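PDB 3MIZ: putative transcriptional regulator protein, LacI family from Rhizobium etli, which probably binds cis-regulatory DNA and represses transcription, as is common among LacI-family regulators. Local coordinates for residues Arg132-Ile137 with Ala200-Asn205; Ser228-Asp233 with Glu245-Ala250; Tyr136-Pro141 with Leu167-Gly172. All blocks are in the same frame, centred on the assembly; numbering follows the deposited sequence.

Contact 1. Residues Arg132-Ile137 with Ala200-Asn205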
ATOM      1  N   ARG A 132      21.033  15.871  20.603  1.00 18.61           N
ATOM      2  CA  ARG A 132      20.679  15.972  22.012  1.00 20.97           C
ATOM      3  C   ARG A 132      19.292  16.572  22.208  1.00 23.36           C
ATOM      4  O   ARG A 132      18.681  16.404  23.266  1.00 26.27           O
ATOM      5  CB  ARG A 132      21.737  16.807  22.739  1.00 20.98           C
ATOM      6  CG  ARG A 132      23.158  16.259  22.591  1.00 19.61           C
ATOM      7  CD  ARG A 132      23.381  15.031  23.455  1.00 18.08           C
ATOM      8  NE  ARG A 132      24.756  14.532  23.401  1.00 17.25           N
ATOM      9  CZ  ARG A 132      25.199  13.644  22.517  1.00 19.35           C
ATOM     10  NH1 ARG A 132      24.376  13.150  21.599  1.00 15.34           N
ATOM     11  NH2 ARG A 132      26.466  13.234  22.555  1.00 18.71           N
ATOM     12  N   ARG A 133      18.814  17.290  21.196  1.00 22.07           N
ATOM     13  CA  ARG A 133      17.471  17.866  21.213  1.00 23.70           C
ATOM     14  C   ARG A 133      16.752  17.054  20.134  1.00 21.86           C
ATOM     15  O   ARG A 133      16.922  17.316  18.941  1.00 19.45           O
ATOM     16  CB  ARG A 133      17.487  19.339  20.806  1.00 26.74           C
ATOM     17  CG  ARG A 133      18.208  20.276  21.756  1.00 32.35           C
ATOM     18  CD  ARG A 133      18.129  21.699  21.217  1.00 37.34           C
ATOM     19  NE  ARG A 133      18.693  22.690  22.130  1.00 42.84           N
ATOM     20  CZ  ARG A 133      18.766  23.989  21.862  1.00 44.81           C
ATOM     21  NH1 ARG A 133      18.312  24.455  20.706  1.00 46.40           N
ATOM     22  NH2 ARG A 133      19.290  24.825  22.749  1.00 47.71           N
ATOM     23  N   ILE A 134      15.967  16.064  20.551  1.00 19.09           N
ATOM     24  CA  ILE A 134      15.273  15.190  19.607  1.00 17.98           C
ATOM     25  C   ILE A 134      13.756  15.321  19.646  1.00 18.99           C
ATOM     26  O   ILE A 134      13.162  15.445  20.715  1.00 18.52           O
ATOM     27  CB  ILE A 134      15.608  13.706  19.889  1.00 20.24           C
ATOM     28  CG1 ILE A 134      17.120  13.523  20.037  1.00 20.48           C
ATOM     29  CG2 ILE A 134      15.050  12.827  18.775  1.00 17.91           C
ATOM     30  CD1 ILE A 134      17.882  13.814  18.788  1.00 27.27           C
ATOM     31  N   GLY A 135      13.138  15.284  18.468  1.00 17.44           N
ATOM     32  CA  GLY A 135      11.693  15.370  18.388  1.00 16.12           C
ATOM     33  C   GLY A 135      11.129  14.008  18.032  1.00 15.76           C
ATOM     34  O   GLY A 135      11.809  13.186  17.422  1.00 16.35           O
ATOM     35  N   TYR A 136       9.887  13.755  18.427  1.00 15.48           N
ATOM     36  CA  TYR A 136       9.237  12.489  18.124  1.00 16.64           C
ATOM     37  C   TYR A 136       7.758  12.777  17.873  1.00 16.88           C
ATOM     38  O   TYR A 136       7.062  13.288  18.750  1.00 19.01           O
ATOM     39  CB  TYR A 136       9.382  11.512  19.301  1.00 15.91           C
ATOM     40  CG  TYR A 136       8.893  10.114  18.991  1.00 16.31           C
ATOM     41  CD1 TYR A 136       9.761   9.139  18.489  1.00 17.30           C
ATOM     42  CD2 TYR A 136       7.542   9.788  19.118  1.00 14.90           C
ATOM     43  CE1 TYR A 136       9.290   7.872  18.114  1.00 16.12           C
ATOM     44  CE2 TYR A 136       7.061   8.529  18.744  1.00 15.86           C
ATOM     45  CZ  TYR A 136       7.940   7.580  18.239  1.00 16.62           C
ATOM     46  OH  TYR A 136       7.457   6.358  17.830  1.00 14.83           O
ATOM     47  N   ILE A 137       7.286  12.487  16.666  1.00 14.06           N
ATOM     48  CA  ILE A 137       5.885  12.704  16.345  1.00 14.52           C
ATOM     49  C   ILE A 137       5.232  11.327  16.338  1.00 14.25           C
ATOM     50  O   ILE A 137       5.550  10.457  15.512  1.00 13.74           O
ATOM     51  CB  ILE A 137       5.728  13.436  15.000  1.00 14.94           C
ATOM     52  CG1 ILE A 137       6.495  14.764  15.052  1.00 16.14           C
ATOM     53  CG2 ILE A 137       4.269  13.737  14.741  1.00 15.81           C
ATOM     54  CD1 ILE A 137       6.330  15.623  13.813  1.00 16.42           C
ATOM     55  N   ALA A 200      17.037  16.703  15.331  1.00 14.48           N
ATOM     56  CA  ALA A 200      16.613  15.442  14.742  1.00 13.55           C
ATOM     57  C   ALA A 200      15.156  15.198  15.116  1.00 14.81           C
ATOM     58  O   ALA A 200      14.713  15.573  16.206  1.00 13.49           O
ATOM     59  CB  ALA A 200      17.491  14.284  15.249  1.00 13.17           C
ATOM     60  N   ILE A 201      14.408  14.601  14.197  1.00 12.66           N
ATOM     61  CA  ILE A 201      13.003  14.293  14.458  1.00 12.70           C
ATOM     62  C   ILE A 201      12.756  12.855  14.048  1.00 13.72           C
ATOM     63  O   ILE A 201      13.104  12.432  12.940  1.00 13.15           O
ATOM     64  CB  ILE A 201      12.024  15.206  13.674  1.00 11.10           C
ATOM     65  CG1 ILE A 201      12.092  16.637  14.217  1.00 11.74           C
ATOM     66  CG2 ILE A 201      10.570  14.696  13.848  1.00 12.76           C
ATOM     67  CD1 ILE A 201      11.203  17.626  13.478  1.00 15.87           C
HETATM   68  N   MSE A 202      12.181  12.096  14.967  1.00 14.65           N
HETATM   69  CA  MSE A 202      11.878  10.703  14.700  1.00 15.86           C
HETATM   70  C   MSE A 202      10.411  10.658  14.373  1.00 15.71           C
HETATM   71  O   MSE A 202       9.583  11.144  15.144  1.00 13.54           O
HETATM   72  CB  MSE A 202      12.167   9.840  15.926  1.00 16.06           C
HETATM   73  CG  MSE A 202      13.635   9.695  16.238  1.00 23.18           C
HETATM   74 SE   MSE A 202      13.922   8.420  17.649  1.00 31.08          SE
HETATM   75  CE  MSE A 202      13.614   6.795  16.685  1.00 27.76           C
ATOM     76  N   SER A 203      10.096  10.091  13.214  1.00 14.87           N
ATOM     77  CA  SER A 203       8.719   9.977  12.767  1.00 13.29           C
ATOM     78  C   SER A 203       8.112   8.667  13.253  1.00 13.52           C
ATOM     79  O   SER A 203       8.756   7.609  13.189  1.00 11.94           O
ATOM     80  CB  SER A 203       8.670  10.036  11.235  1.00 13.73           C
ATOM     81  OG  SER A 203       7.338   9.959  10.764  1.00 15.95           O
ATOM     82  N   GLY A 204       6.870   8.742  13.729  1.00 15.70           N
ATOM     83  CA  GLY A 204       6.178   7.556  14.210  1.00 14.96           C
ATOM     84  C   GLY A 204       6.399   6.414  13.243  1.00 13.32           C
ATOM     85  O   GLY A 204       6.685   5.292  13.660  1.00 15.85           O
ATOM     86  N   ASN A 205       6.248   6.702  11.954  1.00 12.72           N
ATOM     87  CA  ASN A 205       6.494   5.717  10.901  1.00 11.92           C
ATOM     88  C   ASN A 205       6.887   6.423   9.602  1.00 12.59           C
ATOM     89  O   ASN A 205       6.855   7.657   9.517  1.00  9.15           O
ATOM     90  CB  ASN A 205       5.287   4.788  10.676  1.00 11.70           C
ATOM     91  CG  ASN A 205       4.080   5.498  10.087  1.00 15.76           C
ATOM     92  OD1 ASN A 205       4.151   6.655   9.682  1.00 12.04           O
ATOM     93  ND2 ASN A 205       2.954   4.788  10.036  1.00 16.46           N
TER
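Strands 134-137 and 200-203 run parallel, their axes 22° apart and 4.4 Å at closest approach, in the register Ile134-Ala200, Gly135-Ile201, Tyr136-Met202 and Ile137-Ser203. Gly135 carries the tightest part of the ladder. Its N donates to Ala200 O at 2.8 Å, in the plane of that carbonyl, and its O takes Met202 N at 2.7 Å, a nearly straight bond (172° at the hydrogen) whose donor sits above the carbonyl plane. Met202 O then receives Ile137 N at 3.1 Å, almost along the C=O axis, while the CA-H of Tyr136 also points at this oxygen. Where strand 200-203 ends, Gly204 N makes a weak, bent bond to Ile137 O. Just before it, Ser203 OG donates forward to Asn205 O at 2.7 Å, and Asn205 OD1 caps Met208 N at the start of helix 206-217. Apolar contacts complete the pairing: Ile134 CD1 meets Ala200 CB at 3.6 Å, and the Tyr136 ring, its CG anti to the backbone N, crosses Met202 (selenomethionine) obliquely with CD1 3.6 Å from CB. Helices 115-127 and 144-160 pack on this face, helix 206-217 on that of Ile137 and Ser203. Three sound backbone bonds and a weak fourth thus fix the parallel register within the five-stranded sheet, leaving Ala200 N the one buried donor without a partner in the model.

Contact 2. Residues Ser228-Asp233 with Glu245-Ala250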
ATOM      1  N   SER A 228      17.894  16.251  10.912  1.00 16.26           N
ATOM      2  CA  SER A 228      17.917  14.841  10.538  1.00 16.96           C
ATOM      3  C   SER A 228      16.517  14.269  10.745  1.00 17.96           C
ATOM      4  O   SER A 228      15.790  14.712  11.628  1.00 16.57           O
ATOM      5  CB  SER A 228      18.908  14.065  11.409  1.00 17.78           C
ATOM      6  OG  SER A 228      20.252  14.438  11.140  1.00 19.15           O
ATOM      7  N   ILE A 229      16.139  13.298   9.924  1.00 16.14           N
ATOM      8  CA  ILE A 229      14.827  12.677  10.055  1.00 14.49           C
ATOM      9  C   ILE A 229      14.966  11.177   9.860  1.00 14.22           C
ATOM     10  O   ILE A 229      15.640  10.736   8.936  1.00 13.24           O
ATOM     11  CB  ILE A 229      13.838  13.233   9.003  1.00 14.42           C
ATOM     12  CG1 ILE A 229      13.661  14.747   9.202  1.00 11.25           C
ATOM     13  CG2 ILE A 229      12.488  12.524   9.128  1.00 13.33           C
ATOM     14  CD1 ILE A 229      12.809  15.416   8.145  1.00 15.12           C
ATOM     15  N   VAL A 230      14.361  10.392  10.750  1.00 13.84           N
ATOM     16  CA  VAL A 230      14.393   8.941  10.627  1.00 13.10           C
ATOM     17  C   VAL A 230      12.939   8.470  10.730  1.00 13.52           C
ATOM     18  O   VAL A 230      12.107   9.153  11.322  1.00 11.28           O
ATOM     19  CB  VAL A 230      15.266   8.265  11.736  1.00 14.30           C
ATOM     20  CG1 VAL A 230      16.727   8.742  11.604  1.00 16.81           C
ATOM     21  CG2 VAL A 230      14.731   8.599  13.128  1.00 15.66           C
ATOM     22  N   GLY A 231      12.625   7.335  10.115  1.00 11.68           N
ATOM     23  CA  GLY A 231      11.256   6.843  10.171  1.00 12.71           C
ATOM     24  C   GLY A 231      11.174   5.478  10.821  1.00 12.63           C
ATOM     25  O   GLY A 231      12.005   5.136  11.658  1.00 12.69           O
ATOM     26  N   PHE A 232      10.156   4.703  10.449  1.00 13.46           N
ATOM     27  CA  PHE A 232       9.987   3.361  10.977  1.00 12.79           C
ATOM     28  C   PHE A 232       9.077   2.551  10.053  1.00 15.12           C
ATOM     29  O   PHE A 232       8.058   3.070   9.577  1.00 14.83           O
ATOM     30  CB  PHE A 232       9.382   3.407  12.386  1.00 14.55           C
ATOM     31  CG  PHE A 232       9.747   2.225  13.242  1.00 14.97           C
ATOM     32  CD1 PHE A 232       9.338   0.938  12.890  1.00 15.48           C
ATOM     33  CD2 PHE A 232      10.510   2.397  14.397  1.00 15.16           C
ATOM     34  CE1 PHE A 232       9.684  -0.165  13.674  1.00 14.69           C
ATOM     35  CE2 PHE A 232      10.862   1.300  15.193  1.00 15.44           C
ATOM     36  CZ  PHE A 232      10.448   0.016  14.830  1.00 17.31           C
ATOM     37  N   ASP A 233       9.474   1.300   9.813  1.00 12.54           N
ATOM     38  CA  ASP A 233       8.761   0.305   8.991  1.00 13.39           C
ATOM     39  C   ASP A 233       9.504  -0.152   7.734  1.00 12.26           C
ATOM     40  O   ASP A 233       9.444  -1.317   7.352  1.00 13.39           O
ATOM     41  CB  ASP A 233       7.407   0.827   8.496  1.00 15.32           C
ATOM     42  CG  ASP A 233       6.388   1.028   9.599  1.00 16.44           C
ATOM     43  OD1 ASP A 233       6.673   0.752  10.783  1.00 14.32           O
ATOM     44  OD2 ASP A 233       5.282   1.484   9.248  1.00 18.29           O
ATOM     45  N   GLU A 245      17.219   9.705   0.831  1.00 16.91           N
ATOM     46  CA  GLU A 245      16.676   8.396   1.177  1.00 19.03           C
ATOM     47  C   GLU A 245      16.529   8.326   2.699  1.00 15.16           C
ATOM     48  O   GLU A 245      17.457   8.654   3.431  1.00 13.48           O
ATOM     49  CB  GLU A 245      17.622   7.293   0.691  1.00 22.46           C
ATOM     50  CG  GLU A 245      17.691   7.146  -0.816  1.00 31.57           C
ATOM     51  CD  GLU A 245      16.403   6.605  -1.407  1.00 37.05           C
ATOM     52  OE1 GLU A 245      15.358   7.277  -1.278  1.00 38.68           O
ATOM     53  OE2 GLU A 245      16.434   5.501  -2.000  1.00 39.28           O
ATOM     54  N   LEU A 246      15.365   7.877   3.155  1.00 14.65           N
ATOM     55  CA  LEU A 246      15.048   7.797   4.585  1.00 13.94           C
ATOM     56  C   LEU A 246      15.685   6.669   5.396  1.00 11.86           C
ATOM     57  O   LEU A 246      15.507   5.485   5.092  1.00 14.58           O
ATOM     58  CB  LEU A 246      13.529   7.719   4.753  1.00 12.18           C
ATOM     59  CG  LEU A 246      12.950   7.811   6.167  1.00 14.01           C
ATOM     60  CD1 LEU A 246      13.213   9.191   6.756  1.00 14.31           C
ATOM     61  CD2 LEU A 246      11.455   7.549   6.106  1.00 16.34           C
ATOM     62  N   THR A 247      16.418   7.046   6.438  1.00 11.43           N
ATOM     63  CA  THR A 247      17.034   6.067   7.326  1.00 12.02           C
ATOM     64  C   THR A 247      15.890   5.597   8.226  1.00 12.76           C
ATOM     65  O   THR A 247      15.154   6.414   8.776  1.00  9.73           O
ATOM     66  CB  THR A 247      18.158   6.714   8.131  1.00 14.37           C
ATOM     67  OG1 THR A 247      19.257   6.986   7.241  1.00 13.21           O
ATOM     68  CG2 THR A 247      18.624   5.794   9.255  1.00 13.27           C
ATOM     69  N   THR A 248      15.741   4.286   8.382  1.00 13.44           N
ATOM     70  CA  THR A 248      14.608   3.774   9.150  1.00 13.76           C
ATOM     71  C   THR A 248      14.901   2.430   9.811  1.00 15.74           C
ATOM     72  O   THR A 248      16.031   1.942   9.789  1.00 14.53           O
ATOM     73  CB  THR A 248      13.384   3.638   8.185  1.00 13.65           C
ATOM     74  OG1 THR A 248      12.186   3.351   8.914  1.00 13.85           O
ATOM     75  CG2 THR A 248      13.632   2.520   7.179  1.00 13.30           C
ATOM     76  N   ALA A 249      13.867   1.853  10.420  1.00 15.55           N
ATOM     77  CA  ALA A 249      13.958   0.547  11.063  1.00 14.75           C
ATOM     78  C   ALA A 249      12.983  -0.310  10.266  1.00 15.68           C
ATOM     79  O   ALA A 249      11.793   0.006  10.181  1.00 15.14           O
ATOM     80  CB  ALA A 249      13.527   0.641  12.523  1.00 17.59           C
ATOM     81  N   ALA A 250      13.481  -1.384   9.669  1.00 14.16           N
ATOM     82  CA  ALA A 250      12.632  -2.227   8.850  1.00 13.44           C
ATOM     83  C   ALA A 250      11.859  -3.267   9.634  1.00 14.61           C
ATOM     84  O   ALA A 250      12.441  -4.064  10.369  1.00 13.68           O
ATOM     85  CB  ALA A 250      13.463  -2.918   7.786  1.00 16.26           C
TER
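The Phe232 CB points away from segment 245-250, and CG lies anti to the backbone N (chi1 -153°), yet the ring is turned so that one face lies against Ala249. Ala249 CB sits 3.8 Å from the centroid of the Phe232 ring, 9° off its normal, a CH-pi contact. Around the ring, CG, CD2, CE1, CE2 and CZ lie 3.8 to 4.2 Å from Ala249 CB, CE2 of Phe232 nearest, while CD1 approaches Ala249 O at 3.8 Å. An alanine here would remove the ring and would probably leave the Ala249 methyl without this flat cover. Two backbone bonds hold the segments: Gly231 N to Thr247 O at 3.0 Å, in the carbonyl plane, and Asp233 N to Ala249 O at 2.7 Å. Between them Thr248 OG1 lies 2.9 Å from Phe232 N at a poor angle, its hydrogen bond being with Asp206 OD1. Helix 115-127 touches Phe232 through Ala119, and Val230 and Ala249 through Leu122, while Tyr213 of helix 206-217 meets Ile229 and Leu246. The contact ties outermost strand 228-230 of the five-stranded sheet, and the loop after it, to the segment carrying strand 248-250 of the separate three-stranded sheet.

Contact 3. Residues Tyr136-Pro141 with Leu167-Gly172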
ATOM      1  N   TYR A 136       9.887  13.755  18.427  1.00 15.48           N
ATOM      2  CA  TYR A 136       9.237  12.489  18.124  1.00 16.64           C
ATOM      3  C   TYR A 136       7.758  12.777  17.873  1.00 16.88           C
ATOM      4  O   TYR A 136       7.062  13.288  18.750  1.00 19.01           O
ATOM      5  CB  TYR A 136       9.382  11.512  19.301  1.00 15.91           C
ATOM      6  CG  TYR A 136       8.893  10.114  18.991  1.00 16.31           C
ATOM      7  CD1 TYR A 136       9.761   9.139  18.489  1.00 17.30           C
ATOM      8  CD2 TYR A 136       7.542   9.788  19.118  1.00 14.90           C
ATOM      9  CE1 TYR A 136       9.290   7.872  18.114  1.00 16.12           C
ATOM     10  CE2 TYR A 136       7.061   8.529  18.744  1.00 15.86           C
ATOM     11  CZ  TYR A 136       7.940   7.580  18.239  1.00 16.62           C
ATOM     12  OH  TYR A 136       7.457   6.358  17.830  1.00 14.83           O
ATOM     13  N   ILE A 137       7.286  12.487  16.666  1.00 14.06           N
ATOM     14  CA  ILE A 137       5.885  12.704  16.345  1.00 14.52           C
ATOM     15  C   ILE A 137       5.232  11.327  16.338  1.00 14.25           C
ATOM     16  O   ILE A 137       5.550  10.457  15.512  1.00 13.74           O
ATOM     17  CB  ILE A 137       5.728  13.436  15.000  1.00 14.94           C
ATOM     18  CG1 ILE A 137       6.495  14.764  15.052  1.00 16.14           C
ATOM     19  CG2 ILE A 137       4.269  13.737  14.741  1.00 15.81           C
ATOM     20  CD1 ILE A 137       6.330  15.623  13.813  1.00 16.42           C
ATOM     21  N   ARG A 138       4.339  11.142  17.307  1.00 13.09           N
ATOM     22  CA  ARG A 138       3.637   9.889  17.556  1.00 13.52           C
ATOM     23  C   ARG A 138       2.623   9.355  16.559  1.00 12.67           C
ATOM     24  O   ARG A 138       1.775  10.083  16.039  1.00 11.57           O
ATOM     25  CB  ARG A 138       2.934   9.972  18.917  1.00 11.88           C
ATOM     26  CG  ARG A 138       3.857  10.289  20.078  1.00 13.99           C
ATOM     27  CD  ARG A 138       3.055  10.629  21.323  1.00 16.45           C
ATOM     28  NE  ARG A 138       2.212   9.512  21.753  1.00 16.61           N
ATOM     29  CZ  ARG A 138       1.361   9.579  22.773  1.00 19.39           C
ATOM     30  NH1 ARG A 138       1.238  10.707  23.460  1.00 16.48           N
ATOM     31  NH2 ARG A 138       0.651   8.513  23.121  1.00 16.93           N
ATOM     32  N   LEU A 139       2.715   8.051  16.331  1.00 15.22           N
ATOM     33  CA  LEU A 139       1.787   7.335  15.472  1.00 14.73           C
ATOM     34  C   LEU A 139       0.538   7.156  16.348  1.00 14.71           C
ATOM     35  O   LEU A 139       0.610   7.309  17.574  1.00 12.82           O
ATOM     36  CB  LEU A 139       2.377   5.967  15.108  1.00 17.44           C
ATOM     37  CG  LEU A 139       1.555   4.985  14.269  1.00 19.98           C
ATOM     38  CD1 LEU A 139       1.291   5.554  12.891  1.00 22.90           C
ATOM     39  CD2 LEU A 139       2.314   3.669  14.160  1.00 22.25           C
ATOM     40  N   ASN A 140      -0.591   6.843  15.718  1.00 13.35           N
ATOM     41  CA  ASN A 140      -1.865   6.638  16.413  1.00 13.22           C
ATOM     42  C   ASN A 140      -1.683   5.884  17.732  1.00 12.32           C
ATOM     43  O   ASN A 140      -1.283   4.725  17.733  1.00 12.74           O
ATOM     44  CB  ASN A 140      -2.825   5.850  15.517  1.00 14.86           C
ATOM     45  CG  ASN A 140      -4.273   5.966  15.970  1.00 14.63           C
ATOM     46  OD1 ASN A 140      -4.556   6.077  17.163  1.00 14.60           O
ATOM     47  ND2 ASN A 140      -5.191   5.929  15.017  1.00 17.23           N
ATOM     48  N   PRO A 141      -1.985   6.532  18.873  1.00 15.08           N
ATOM     49  CA  PRO A 141      -1.854   5.930  20.211  1.00 17.02           C
ATOM     50  C   PRO A 141      -2.647   4.643  20.438  1.00 17.25           C
ATOM     51  O   PRO A 141      -2.337   3.871  21.352  1.00 17.85           O
ATOM     52  CB  PRO A 141      -2.313   7.049  21.144  1.00 17.04           C
ATOM     53  CG  PRO A 141      -1.964   8.281  20.397  1.00 21.73           C
ATOM     54  CD  PRO A 141      -2.379   7.947  18.978  1.00 16.44           C
ATOM     55  N   LEU A 167      13.538  16.808  24.860  1.00 26.80           N
ATOM     56  CA  LEU A 167      12.685  16.199  23.852  1.00 25.63           C
ATOM     57  C   LEU A 167      11.478  17.044  23.456  1.00 24.40           C
ATOM     58  O   LEU A 167      11.004  17.890  24.216  1.00 22.41           O
ATOM     59  CB  LEU A 167      12.187  14.829  24.333  1.00 25.55           C
ATOM     60  CG  LEU A 167      13.136  13.688  24.731  1.00 27.33           C
ATOM     61  CD1 LEU A 167      14.451  13.775  23.964  1.00 23.85           C
ATOM     62  CD2 LEU A 167      13.388  13.741  26.212  1.00 26.95           C
ATOM     63  N   SER A 168      10.999  16.805  22.240  1.00 21.71           N
ATOM     64  CA  SER A 168       9.819  17.472  21.708  1.00 20.69           C
ATOM     65  C   SER A 168       8.925  16.333  21.234  1.00 19.56           C
ATOM     66  O   SER A 168       9.116  15.808  20.140  1.00 17.35           O
ATOM     67  CB  SER A 168      10.168  18.372  20.518  1.00 21.52           C
ATOM     68  OG  SER A 168      10.733  19.605  20.929  1.00 24.46           O
ATOM     69  N   ILE A 169       7.961  15.949  22.066  1.00 17.80           N
ATOM     70  CA  ILE A 169       7.060  14.859  21.724  1.00 19.70           C
ATOM     71  C   ILE A 169       5.670  15.400  21.430  1.00 18.66           C
ATOM     72  O   ILE A 169       5.128  16.191  22.195  1.00 19.91           O
ATOM     73  CB  ILE A 169       6.990  13.824  22.871  1.00 20.12           C
ATOM     74  CG1 ILE A 169       8.403  13.344  23.204  1.00 17.78           C
ATOM     75  CG2 ILE A 169       6.113  12.637  22.456  1.00 19.42           C
ATOM     76  CD1 ILE A 169       8.497  12.391  24.385  1.00 21.32           C
ATOM     77  N   SER A 170       5.099  14.982  20.308  1.00 16.27           N
ATOM     78  CA  SER A 170       3.772  15.449  19.925  1.00 17.41           C
ATOM     79  C   SER A 170       2.983  14.365  19.213  1.00 17.11           C
ATOM     80  O   SER A 170       3.558  13.488  18.574  1.00 14.51           O
ATOM     81  CB  SER A 170       3.887  16.654  18.984  1.00 21.57           C
ATOM     82  OG  SER A 170       4.732  17.665  19.520  1.00 24.13           O
ATOM     83  N   LEU A 171       1.659  14.423  19.332  1.00 17.31           N
ATOM     84  CA  LEU A 171       0.808  13.475  18.629  1.00 17.04           C
ATOM     85  C   LEU A 171       0.733  13.987  17.201  1.00 16.13           C
ATOM     86  O   LEU A 171       0.793  15.197  16.967  1.00 16.44           O
ATOM     87  CB  LEU A 171      -0.607  13.457  19.216  1.00 18.01           C
ATOM     88  CG  LEU A 171      -0.815  12.779  20.566  1.00 20.90           C
ATOM     89  CD1 LEU A 171      -2.246  13.025  21.042  1.00 24.51           C
ATOM     90  CD2 LEU A 171      -0.536  11.294  20.431  1.00 21.96           C
ATOM     91  N   GLY A 172       0.604  13.074  16.245  1.00 14.02           N
ATOM     92  CA  GLY A 172       0.498  13.484  14.859  1.00 12.20           C
ATOM     93  C   GLY A 172      -0.858  13.095  14.301  1.00 14.40           C
ATOM     94  O   GLY A 172      -1.266  13.563  13.243  1.00 13.93           O
TER
HETATM   95  O   HOH W   1      -0.502  10.642  17.486  1.00 29.63           O
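One face of the Arg138 guanidinium carries the Leu171 methyl CD2, 3.3 Å above the plane and offset toward the rim, while Arg138 CG lies in plane at the edge of the Tyr136 ring. The guanidinium gets there by a bend at chi3 (61°), which lays the chain beside Leu171, the two pointing the same way, with Arg138 CZ 3.5 Å from Leu171 CD2. The same methyl is pressed by Pro141 CG at 3.3 Å, tighter than usual for two carbons. Lower on the arginine, CD rests against Ile169 CG2 at 3.8 Å. Beneath these side chains the backbones pair in parallel, bonded in turn from Tyr136 N to Ser168 O, Ser170 N to Tyr136 O and Arg138 N to Ser170 O, the last at 2.8 Å. At the end of the ladder Gly172 N gives Arg138 O a longer bond of 3.2 Å on a lone pair, and a water bridges the same two atoms, accepting from Gly172 N and donating to Arg138 O. On the opposite face, Ile137 CG2 packs on Gly172 CA at 3.8 Å. Strand 134-138, helix 144-160 and strand 167-174 form a beta-alpha-beta unit, the repeating element of the periplasmic binding protein-like fold.

Strand 134-138 is common to contacts 1 and 3, which share Tyr136 and Ile137 and have centres about 8 Å apart; strands 200-203 and 167-174 flank it on its two edges, and Ile134 O probably accepts from Ser168 N at 3.0 Å. Strand 228-230 of contact 2 continues the sheet beyond strand 200-203 of contact 1, the centres of these contacts about 11 Å apart: Ser203 N to Val230 O and Ile201 N to Ser228 O, both 2.9 Å, are probable hydrogen bonds. Contacts 2 and 3 do not touch, their nearest atoms being about 6 Å apart. Helix 144-160 still relates all three, since its Arg149 touches Tyr136, bonds to Gly204 O and makes a cation-pi contact with Phe232.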